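PDB 1QHB: vanadium-dependent bromoperoxidase from Corallina officinalis, which catalyses the hydrogen-peroxide-dependent bromination of organic substrates with bromide, working as a homododecamer that binds one vanadate and one calcium ion per subunit. Local coordinates for residues Glu337-Ala342 and Asp539-Gly544; Ser483-Val488 and Ile543-Ala548. All blocks are in the same frame, centred on the assembly; numbering follows the deposited sequence.

Interaction 1 of 2, residues Glu337-Ala342 and Asp539-Gly544; sequences EAYLNA and DNVAIG
Tyr339 and Val541 reach toward each other from opposite directions, and where they meet the hydroxyl end of the tyrosine ring sets itself against the branch of the valine. The oxygen OH of Tyr339 is 3.3 Å from Val541 CG1 and 3.4 Å from Val541 CB. Val541 CG2 stands 3.6 Å from Tyr339 OH, so all three carbons of the branch gather about one oxygen. No hydrogen bond links the segments; they meet by van der Waals contact. Val541 owes this reach to a chi1 of 172°, which places CG1 anti to the backbone N and CG2 anti to the carbonyl carbon. CG2 also serves a second partner, Ala338, whose CB approaches to 3.8 Å. That same methyl of Ala338 sits 3.8 Å above the plane of the Tyr339 ring, over its centre, so one methyl packs on both the ring face and the valine. The CA atoms of Ala338 and Val541 are 7.7 Å apart, a spacing consistent with the small alanine at this point.

Farther out, the Tyr339 ring packs on Ala489, Cys492 and Val493 of helix 484-499, while Val330 of helix 323-332 touches Val541. Helix 530-548 is tied to the surrounding loops by Asn540, whose amide bonds to Ser238 N and Tyr236 O, and by Asp539, which bonds to Ser231. Behind helix 337-349, Asn341 ND2 is hydrogen-bonded to Tyr273 OH of a neighbouring subunit. The example is thus a buried helix-to-helix contact within the largely helical core of a vanadium haloperoxidase, a fold shared with the PAP2 phosphatases.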
loop_
_atom_site.group_PDB
_atom_site.type_symbol
_atom_site.label_atom_id
_atom_site.label_comp_id
_atom_site.label_asym_id
_atom_site.label_seq_id
_atom_site.Cartn_x
_atom_site.Cartn_y
_atom_site.Cartn_z
ATOM N N GLU A 337 -44.316 -10.819 10.456
ATOM C CA GLU A 337 -45.416 -11.759 10.436
ATOM C C GLU A 337 -46.313 -11.652 9.208
ATOM O O GLU A 337 -46.563 -12.629 8.514
ATOM C CB GLU A 337 -46.258 -11.622 11.747
ATOM C CG GLU A 337 -47.416 -12.613 11.789
ATOM C CD GLU A 337 -48.104 -12.759 13.133
ATOM O OE1 GLU A 337 -47.552 -12.237 14.128
ATOM O OE2 GLU A 337 -49.163 -13.423 13.153
ATOM N N ALA A 338 -46.846 -10.497 8.893
ATOM C CA ALA A 338 -47.793 -10.326 7.798
ATOM C C ALA A 338 -47.187 -10.753 6.469
ATOM O O ALA A 338 -47.907 -11.287 5.646
ATOM C CB ALA A 338 -48.256 -8.865 7.751
ATOM N N TYR A 339 -45.902 -10.485 6.255
ATOM C CA TYR A 339 -45.207 -10.688 4.970
ATOM C C TYR A 339 -44.765 -12.117 4.846
ATOM O O TYR A 339 -44.752 -12.728 3.762
ATOM C CB TYR A 339 -44.069 -9.646 4.796
ATOM C CG TYR A 339 -44.571 -8.352 5.456
ATOM C CD1 TYR A 339 -45.564 -7.597 4.896
ATOM C CD2 TYR A 339 -44.093 -8.020 6.717
ATOM C CE1 TYR A 339 -46.076 -6.481 5.560
ATOM C CE2 TYR A 339 -44.585 -6.919 7.408
ATOM C CZ TYR A 339 -45.583 -6.162 6.831
ATOM O OH TYR A 339 -46.096 -5.089 7.515
ATOM N N LEU A 340 -44.449 -12.735 5.971
ATOM C CA LEU A 340 -44.106 -14.156 5.950
ATOM C C LEU A 340 -45.369 -14.958 5.643
ATOM O O LEU A 340 -45.397 -15.859 4.817
ATOM C CB LEU A 340 -43.457 -14.532 7.283
ATOM C CG LEU A 340 -43.401 -16.037 7.574
ATOM C CD1 LEU A 340 -42.470 -16.740 6.608
ATOM C CD2 LEU A 340 -43.063 -16.277 9.028
ATOM N N ASN A 341 -46.501 -14.549 6.199
ATOM C CA ASN A 341 -47.783 -15.237 5.938
ATOM C C ASN A 341 -48.195 -15.023 4.486
ATOM O O ASN A 341 -48.722 -15.979 3.946
ATOM C CB ASN A 341 -48.915 -14.731 6.838
ATOM C CG ASN A 341 -48.674 -15.087 8.296
ATOM O OD1 ASN A 341 -49.474 -14.624 9.134
ATOM N ND2 ASN A 341 -47.619 -15.822 8.610
ATOM N N ALA A 342 -47.943 -13.835 3.952
ATOM C CA ALA A 342 -48.257 -13.555 2.549
ATOM C C ALA A 342 -47.427 -14.455 1.652
ATOM O O ALA A 342 -47.924 -15.145 0.764
ATOM C CB ALA A 342 -47.947 -12.112 2.210
ATOM N N ASP A 539 -49.619 -1.282 3.563
ATOM C CA ASP A 539 -50.439 -0.166 4.042
ATOM C C ASP A 539 -51.378 -0.599 5.164
ATOM O O ASP A 539 -51.603 0.215 6.059
ATOM C CB ASP A 539 -51.190 0.482 2.884
ATOM C CG ASP A 539 -50.562 1.705 2.277
ATOM O OD1 ASP A 539 -49.766 2.421 2.962
ATOM O OD2 ASP A 539 -50.853 2.016 1.087
ATOM N N ASN A 540 -51.976 -1.771 5.143
ATOM C CA ASN A 540 -52.898 -2.212 6.195
ATOM C C ASN A 540 -52.209 -2.333 7.548
ATOM O O ASN A 540 -52.660 -1.928 8.623
ATOM C CB ASN A 540 -53.423 -3.596 5.824
ATOM C CG ASN A 540 -54.461 -3.717 4.727
ATOM O OD1 ASN A 540 -54.690 -4.847 4.303
ATOM N ND2 ASN A 540 -55.110 -2.658 4.261
ATOM N N VAL A 541 -50.995 -2.938 7.550
ATOM C CA VAL A 541 -50.277 -3.065 8.817
ATOM C C VAL A 541 -49.831 -1.708 9.326
ATOM O O VAL A 541 -49.974 -1.424 10.517
ATOM C CB VAL A 541 -49.093 -4.016 8.644
ATOM C CG1 VAL A 541 -48.197 -4.033 9.877
ATOM C CG2 VAL A 541 -49.629 -5.398 8.258
ATOM N N ALA A 542 -49.337 -0.808 8.519
ATOM C CA ALA A 542 -48.857 0.510 8.894
ATOM C C ALA A 542 -50.014 1.378 9.364
ATOM O O ALA A 542 -49.889 1.982 10.442
ATOM C CB ALA A 542 -48.233 1.167 7.629
ATOM N N ILE A 543 -51.105 1.393 8.563
ATOM C CA ILE A 543 -52.260 2.212 8.953
ATOM C C ILE A 543 -52.961 1.596 10.169
ATOM O O ILE A 543 -53.500 2.293 11.031
ATOM C CB ILE A 543 -53.296 2.410 7.844
ATOM C CG1 ILE A 543 -52.749 3.036 6.580
ATOM C CG2 ILE A 543 -54.496 3.194 8.392
ATOM C CD1 ILE A 543 -52.133 4.411 6.655
ATOM N N GLY A 544 -52.871 0.279 10.352
ATOM C CA GLY A 544 -53.385 -0.295 11.599
ATOM C C GLY A 544 -52.779 0.412 12.819
ATOM O O GLY A 544 -53.454 0.493 13.844
#

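Interaction 2 of 2, residues Ser483-Val488 and Ile543-Ala548; sequences SGHAVV and IGRNMA. With PO4 (phosphate ion), chain G.
Arg545 lies against one face of the His485 ring, and both side chains hold a phosphate ion. Along helix 530-548, Ile543 O accepts a backbone bond from Met547 N, one turn of the helix that carries the arginine. At Arg545 the chain bends at chi2 and chi3, both -73°, which carries CD over the imidazole in a CH-pi contact, 3.6 Å from the His485 ring centroid. Beyond CD the guanidinium runs on nearly parallel to that ring, the planes 16° apart, with His485 CE1 over one face of the guanidinium, displaced toward the rim of that group. Arg545 NE comes within 3.2 Å of His485 ND1, but the angle is too poor for a hydrogen bond. Instead both nitrogens turn to phosphate O2: ND1 of His485 donates to it at 2.9 Å, whereas NE of Arg545 gives only a weak bond. Arg545 NH2 donates to phosphate O1 at 2.8 Å, with O1 in the guanidinium plane. A leucine in place of Arg545 would probably leave phosphate O1 without this donor and the His485 ring without the flat group beside its face. Next, Asn546 packs on Gln556, whose NE2 bonds Ser483 OG.

Across the contact, Ser483 caps helix 484-499, its OG accepting from Ala486 N at 3.1 Å while donating to phosphate O2. Gly484 N donates to phosphate O4 at 2.9 Å, His485 N donates to phosphate O2, and Asp333 OD1 is bonded to His485 NE2. With Arg406, Lys398 and His551 completing the shell, the phosphate occupies the vanadate site; positive side chains and N-H groups at a helix start are consistent with a pocket that stabilises an oxyanion.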
loop_
_atom_site.group_PDB
_atom_site.type_symbol
_atom_site.label_atom_id
_atom_site.label_comp_id
_atom_site.label_asym_id
_atom_site.label_seq_id
_atom_site.Cartn_x
_atom_site.Cartn_y
_atom_site.Cartn_z
ATOM N N SER A 483 -41.554 4.580 11.910
ATOM C CA SER A 483 -42.259 3.485 12.572
ATOM C C SER A 483 -41.574 2.171 12.329
ATOM O O SER A 483 -41.218 1.843 11.183
ATOM C CB SER A 483 -43.717 3.483 11.980
ATOM O OG SER A 483 -44.359 2.210 12.177
ATOM N N GLY A 484 -41.478 1.317 13.353
ATOM C CA GLY A 484 -40.892 0.002 13.206
ATOM C C GLY A 484 -41.753 -0.876 12.334
ATOM O O GLY A 484 -41.248 -1.598 11.464
ATOM N N HIS A 485 -43.072 -0.847 12.513
ATOM C CA HIS A 485 -43.965 -1.679 11.669
ATOM C C HIS A 485 -43.880 -1.283 10.200
ATOM O O HIS A 485 -43.743 -2.086 9.283
ATOM C CB HIS A 485 -45.431 -1.394 12.150
ATOM C CG HIS A 485 -45.771 -2.295 13.298
ATOM N ND1 HIS A 485 -45.508 -2.067 14.622
ATOM C CD2 HIS A 485 -46.398 -3.497 13.266
ATOM C CE1 HIS A 485 -45.921 -3.093 15.346
ATOM N NE2 HIS A 485 -46.500 -3.966 14.552
ATOM N N ALA A 486 -43.979 0.024 9.947
ATOM C CA ALA A 486 -43.924 0.515 8.570
ATOM C C ALA A 486 -42.549 0.367 7.933
ATOM O O ALA A 486 -42.506 0.019 6.739
ATOM C CB ALA A 486 -44.433 1.931 8.498
ATOM N N VAL A 487 -41.448 0.479 8.730
ATOM C CA VAL A 487 -40.163 0.318 8.033
ATOM C C VAL A 487 -39.978 -1.117 7.590
ATOM O O VAL A 487 -39.394 -1.475 6.571
ATOM C CB VAL A 487 -38.971 0.849 8.849
ATOM C CG1 VAL A 487 -38.517 -0.151 9.932
ATOM C CG2 VAL A 487 -37.783 1.031 7.895
ATOM N N VAL A 488 -40.429 -2.058 8.422
ATOM C CA VAL A 488 -40.321 -3.475 8.147
ATOM C C VAL A 488 -41.259 -3.860 7.011
ATOM O O VAL A 488 -40.888 -4.663 6.161
ATOM C CB VAL A 488 -40.592 -4.316 9.403
ATOM C CG1 VAL A 488 -40.772 -5.796 9.089
ATOM C CG2 VAL A 488 -39.439 -4.124 10.398
ATOM N N ILE A 543 -51.105 1.393 8.563
ATOM C CA ILE A 543 -52.260 2.212 8.953
ATOM C C ILE A 543 -52.961 1.596 10.169
ATOM O O ILE A 543 -53.500 2.293 11.031
ATOM C CB ILE A 543 -53.296 2.410 7.844
ATOM C CG1 ILE A 543 -52.749 3.036 6.580
ATOM C CG2 ILE A 543 -54.496 3.194 8.392
ATOM C CD1 ILE A 543 -52.133 4.411 6.655
ATOM N N GLY A 544 -52.871 0.279 10.352
ATOM C CA GLY A 544 -53.385 -0.295 11.599
ATOM C C GLY A 544 -52.779 0.412 12.819
ATOM O O GLY A 544 -53.454 0.493 13.844
ATOM N N ARG A 545 -51.502 0.874 12.802
ATOM C CA ARG A 545 -50.891 1.484 13.981
ATOM C C ARG A 545 -51.518 2.854 14.259
ATOM O O ARG A 545 -51.797 3.248 15.402
ATOM C CB ARG A 545 -49.368 1.600 13.917
ATOM C CG ARG A 545 -48.605 0.303 13.629
ATOM C CD ARG A 545 -48.626 -0.616 14.825
ATOM N NE ARG A 545 -47.740 -0.051 15.831
ATOM C CZ ARG A 545 -47.599 -0.511 17.090
ATOM N NH1 ARG A 545 -48.306 -1.559 17.421
ATOM N NH2 ARG A 545 -46.765 0.113 17.888
ATOM N N ASN A 546 -51.929 3.536 13.214
ATOM C CA ASN A 546 -52.639 4.792 13.241
ATOM C C ASN A 546 -54.026 4.596 13.833
ATOM O O ASN A 546 -54.393 5.323 14.758
ATOM C CB ASN A 546 -52.788 5.337 11.812
ATOM C CG ASN A 546 -51.484 5.779 11.184
ATOM O OD1 ASN A 546 -50.426 5.483 11.689
ATOM N ND2 ASN A 546 -51.511 6.490 10.056
ATOM N N MET A 547 -54.689 3.502 13.439
ATOM C CA MET A 547 -56.020 3.165 13.967
ATOM C C MET A 547 -55.973 2.844 15.446
ATOM O O MET A 547 -56.926 3.040 16.196
ATOM C CB MET A 547 -56.518 1.956 13.161
ATOM C CG MET A 547 -56.975 2.381 11.744
ATOM S SD MET A 547 -57.355 0.898 10.793
ATOM C CE MET A 547 -58.143 1.710 9.380
ATOM N N ALA A 548 -54.797 2.377 15.925
ATOM C CA ALA A 548 -54.626 2.111 17.358
ATOM C C ALA A 548 -54.307 3.428 18.045
ATOM O O ALA A 548 -54.437 3.480 19.249
ATOM C CB ALA A 548 -53.547 1.094 17.658
HETATM P P PO4 G . -43.978 1.219 16.087
HETATM O O1 PO4 G . -44.883 1.963 17.004
HETATM O O2 PO4 G . -44.695 0.739 14.871
HETATM O O3 PO4 G . -43.387 0.081 16.812
HETATM O O4 PO4 G . -42.909 2.199 15.667
#

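How the interactions relate
Interactions 1 and 2 have centres 9 Å apart and meet on helix 530-548, sharing Ile543 and Gly544. Along the chain, helix 337-349 comes first and helix 484-499 next; the shared helix follows and supplies the second segment of each contact. The two also touch directly: Val541 CG1 lies 3.9 Å from His485 CD2, and Ala542 CB lies 4.0 Å from Ala486 CB. One helix therefore carries a contact without hydrogen bonds and, just beyond it in sequence, an anion-binding arginine. Interaction 1 forms part of the buried surroundings of the vanadate pocket, whose histidine it borders through Val541, while interaction 2 lines the pocket itself near the centre of the subunit.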